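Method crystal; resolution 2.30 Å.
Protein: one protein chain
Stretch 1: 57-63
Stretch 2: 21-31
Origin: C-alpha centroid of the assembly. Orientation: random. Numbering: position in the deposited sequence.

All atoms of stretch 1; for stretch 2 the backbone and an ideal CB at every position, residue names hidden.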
# COMPACT_ATOMS: atom_id res chain seq x y z
N ILE B 57 -38.79 -5.67 -2.47
CA ILE B 57 -38.06 -4.51 -2.96
C ILE B 57 -39.03 -3.43 -3.42
O ILE B 57 -38.93 -2.27 -3.00
CB ILE B 57 -37.09 -4.92 -4.09
CG1 ILE B 57 -36.06 -5.93 -3.57
CG2 ILE B 57 -36.40 -3.70 -4.69
CD1 ILE B 57 -35.16 -5.41 -2.46
N LEU B 58 -39.97 -3.78 -4.30
CA LEU B 58 -40.91 -2.80 -4.81
C LEU B 58 -41.74 -2.18 -3.69
O LEU B 58 -41.98 -0.96 -3.68
CB LEU B 58 -41.83 -3.43 -5.85
CG LEU B 58 -41.24 -3.58 -7.25
CD1 LEU B 58 -40.19 -4.69 -7.29
CD2 LEU B 58 -42.33 -3.84 -8.27
N GLU B 59 -42.18 -3.00 -2.73
CA GLU B 59 -42.91 -2.46 -1.59
C GLU B 59 -42.12 -1.37 -0.88
O GLU B 59 -42.71 -0.41 -0.37
CB GLU B 59 -43.27 -3.59 -0.62
CG GLU B 59 -43.99 -3.12 0.64
CD GLU B 59 -44.70 -4.24 1.36
OE1 GLU B 59 -45.93 -4.39 1.16
OE2 GLU B 59 -44.04 -4.99 2.11
N LYS B 60 -40.79 -1.49 -0.86
CA LYS B 60 -39.97 -0.46 -0.23
C LYS B 60 -39.77 0.73 -1.15
O LYS B 60 -39.70 1.88 -0.68
CB LYS B 60 -38.62 -1.05 0.19
CG LYS B 60 -37.99 -0.35 1.39
CD LYS B 60 -38.80 -0.57 2.66
CE LYS B 60 -38.17 0.12 3.86
NZ LYS B 60 -38.97 -0.12 5.10
N ALA B 61 -39.66 0.49 -2.46
CA ALA B 61 -39.57 1.59 -3.41
C ALA B 61 -40.80 2.48 -3.33
O ALA B 61 -40.70 3.71 -3.23
CB ALA B 61 -39.38 1.05 -4.82
N VAL B 62 -41.99 1.87 -3.38
CA VAL B 62 -43.23 2.63 -3.23
C VAL B 62 -43.24 3.36 -1.89
O VAL B 62 -43.66 4.51 -1.80
CB VAL B 62 -44.45 1.71 -3.39
CG1 VAL B 62 -45.74 2.50 -3.23
CG2 VAL B 62 -44.42 1.00 -4.73
N GLU B 63 -42.77 2.69 -0.84
CA GLU B 63 -42.71 3.32 0.47
C GLU B 63 -41.84 4.58 0.43
O GLU B 63 -42.16 5.58 1.09
CB GLU B 63 -42.18 2.33 1.51
CG GLU B 63 -42.16 2.88 2.94
CD GLU B 63 -41.71 1.85 3.96
OE1 GLU B 63 -41.79 0.63 3.66
OE2 GLU B 63 -41.26 2.25 5.05
N UNK B 21 -50.70 1.65 -11.51
CA UNK B 21 -50.41 0.28 -11.11
C UNK B 21 -48.94 -0.05 -11.36
O UNK B 21 -48.29 0.54 -12.23
CB UNK B 21 -51.31 -0.70 -11.86
N UNK B 22 -48.43 -1.01 -10.60
CA UNK B 22 -47.04 -1.42 -10.69
C UNK B 22 -46.94 -2.91 -10.38
O UNK B 22 -47.45 -3.36 -9.35
CB UNK B 22 -46.16 -0.60 -9.74
N UNK B 23 -46.27 -3.65 -11.25
CA UNK B 23 -46.17 -5.10 -11.13
C UNK B 23 -44.74 -5.48 -10.77
O UNK B 23 -43.77 -4.84 -11.21
CB UNK B 23 -46.60 -5.79 -12.43
N UNK B 24 -44.61 -6.53 -9.97
CA UNK B 24 -43.32 -7.05 -9.54
C UNK B 24 -42.95 -8.28 -10.37
O UNK B 24 -43.70 -8.72 -11.24
CB UNK B 24 -43.35 -7.39 -8.05
N UNK B 25 -41.77 -8.84 -10.09
CA UNK B 25 -41.40 -10.11 -10.69
C UNK B 25 -42.44 -11.17 -10.37
O UNK B 25 -42.91 -11.90 -11.25
CB UNK B 25 -40.02 -10.55 -10.20
N UNK B 26 -42.81 -11.28 -9.10
CA UNK B 26 -43.98 -12.05 -8.73
C UNK B 26 -45.24 -11.32 -9.19
O UNK B 26 -45.23 -10.11 -9.44
CB UNK B 26 -44.01 -12.29 -7.22
N UNK B 27 -46.33 -12.07 -9.31
CA UNK B 27 -47.58 -11.50 -9.81
C UNK B 27 -48.16 -10.44 -8.88
O UNK B 27 -49.15 -9.80 -9.25
CB UNK B 27 -48.61 -12.61 -10.02
N UNK B 28 -47.58 -10.23 -7.70
CA UNK B 28 -48.08 -9.21 -6.79
C UNK B 28 -47.99 -7.83 -7.42
O UNK B 28 -46.98 -7.48 -8.04
CB UNK B 28 -47.30 -9.24 -5.47
N UNK B 29 -49.05 -7.05 -7.27
CA UNK B 29 -49.14 -5.71 -7.84
C UNK B 29 -49.06 -4.66 -6.75
O UNK B 29 -49.21 -4.95 -5.56
CB UNK B 29 -50.44 -5.55 -8.64
N UNK B 30 -48.83 -3.42 -7.17
CA UNK B 30 -48.74 -2.29 -6.25
C UNK B 30 -49.26 -1.04 -6.95
O UNK B 30 -48.94 -0.80 -8.12
CB UNK B 30 -47.30 -2.09 -5.77
N UNK B 31 -50.06 -0.26 -6.24
CA UNK B 31 -50.60 0.99 -6.75
C UNK B 31 -49.87 2.17 -6.11
O UNK B 31 -49.49 2.11 -4.94
CB UNK B 31 -52.10 1.08 -6.49

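The helix of stretch 1 offers a short apolar strip: L58 and V62, one turn apart, both point toward stretch 2, with the aliphatic part of E59 beside them. Two extended segments, 21-23 and 29-31, lie across from it, joined by a turn and tied together by backbone hydrogen bonds. Side chains along an extended chain alternate, so every second position can be expected to meet the helix.

Position 21 has nothing of the helix within 5.5 Å of its ideal CB, so the contact sets no demand on it. It is threonine, T21, a residue at home in a strand.

Position 22 points toward the helix, and its ideal CB stands 5.2 Å from L58 CD2. That gap leaves room for an apolar side chain of some length: leucine, isoleucine or methionine would suit, whereas alanine would fall short of contact. The residue is L22, with chi1 t and chi2 p. Its CD2 lies 4.0 Å from L58 CD2 and 4.2 Å from V62 CG2, so a single methyl touches both helix residues.

Position 23 turns its CB away, and only its backbone matters here: the carbonyl O sits 3.4 Å from L58 CD2, a packing contact. The side chain is free to be any that favours an extended chain; it is V23.

Position 24 faces the helix again, but closely. Its ideal CB is already 3.7 Å from L58 CD2, and the CA of 24 is 3.6 Å from that same methyl. The space straight ahead is taken, which favours a small residue such as alanine, serine or glycine. Serine is deposited: S24 packs through its CA and CB, while OG, with chi1 t, is hydrogen-bonded elsewhere in the structure.

Positions 25 to 28 carry the chain round its turn, and none has an ideal CB within 5.5 Å of the helix. Polar residues fit such a turn, and K25, D26, D27 and K28 are what it holds. The backbone closes it, with S24 N donating to K28 O at 3.2 Å.

Position 29 points away from the helix, leaving the choice open, and is E29.

Position 30 points toward it, its ideal CB 4.3 Å from V62 CG2. The backbone is extended, and the helix surface beyond, from V62 past E59 to L58, is broad enough for a large, flat side chain; tyrosine, phenylalanine, or a long aliphatic such as methionine would be reasonable. The answer is Y30, with chi1 m. Its CB meets V62 CG2 at 4.3 Å, and its ring reaches along the helix, CE2 coming within 3.9 Å of E59 CB and CE1 within 4.2 Å of L58 CB. E59 N lies over one face of the ring.

Position 31 points away, so a polar or charged side chain is acceptable. E31 contributes through its backbone, with O 4.1 Å from V62 CG1.

No hydrogen bond crosses this contact; its rule is apolar fit, one close position between two longer reaches.

Stretch 2, residues 21-31: TLVSKDDKEYE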
# COMPACT_ATOMS: atom_id res chain seq x y z
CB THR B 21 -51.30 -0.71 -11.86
OG1 THR B 21 -50.96 -2.05 -11.46
CG2 THR B 21 -51.13 -0.58 -13.36
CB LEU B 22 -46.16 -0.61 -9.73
CG LEU B 22 -44.65 -0.75 -9.92
CD1 LEU B 22 -44.22 -0.10 -11.22
CD2 LEU B 22 -43.90 -0.15 -8.74
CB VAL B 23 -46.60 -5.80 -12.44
CG1 VAL B 23 -46.54 -7.32 -12.29
CG2 VAL B 23 -48.01 -5.37 -12.82
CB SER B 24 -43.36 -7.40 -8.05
OG SER B 24 -42.12 -7.93 -7.63
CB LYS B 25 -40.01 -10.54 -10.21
CG LYS B 25 -39.49 -11.80 -10.89
CD LYS B 25 -38.05 -12.09 -10.52
CE LYS B 25 -37.51 -13.28 -11.28
NZ LYS B 25 -36.08 -13.55 -10.98
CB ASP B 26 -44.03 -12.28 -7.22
CG ASP B 26 -42.90 -13.17 -6.72
OD1 ASP B 26 -42.48 -14.07 -7.48
OD2 ASP B 26 -42.44 -12.96 -5.58
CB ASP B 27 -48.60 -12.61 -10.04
CG ASP B 27 -48.19 -13.56 -11.15
OD1 ASP B 27 -47.50 -13.11 -12.09
OD2 ASP B 27 -48.55 -14.75 -11.08
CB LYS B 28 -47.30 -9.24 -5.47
CG LYS B 28 -47.25 -10.61 -4.81
CD LYS B 28 -46.61 -10.54 -3.43
CE LYS B 28 -46.33 -11.92 -2.87
NZ LYS B 28 -47.57 -12.73 -2.72
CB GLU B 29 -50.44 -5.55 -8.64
CG GLU B 29 -50.57 -6.52 -9.81
CD GLU B 29 -51.85 -6.30 -10.61
OE1 GLU B 29 -52.65 -5.43 -10.22
OE2 GLU B 29 -52.04 -6.99 -11.63
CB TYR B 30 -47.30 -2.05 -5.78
CG TYR B 30 -46.71 -3.21 -5.02
CD1 TYR B 30 -46.03 -4.23 -5.68
CD2 TYR B 30 -46.82 -3.30 -3.64
CE1 TYR B 30 -45.48 -5.29 -4.99
CE2 TYR B 30 -46.28 -4.35 -2.94
CZ TYR B 30 -45.61 -5.35 -3.62
OH TYR B 30 -45.07 -6.41 -2.93
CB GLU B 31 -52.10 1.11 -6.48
CG GLU B 31 -52.94 0.03 -7.15
CD GLU B 31 -54.33 0.51 -7.51
OE1 GLU B 31 -54.45 1.63 -8.05
OE2 GLU B 31 -55.30 -0.23 -7.26
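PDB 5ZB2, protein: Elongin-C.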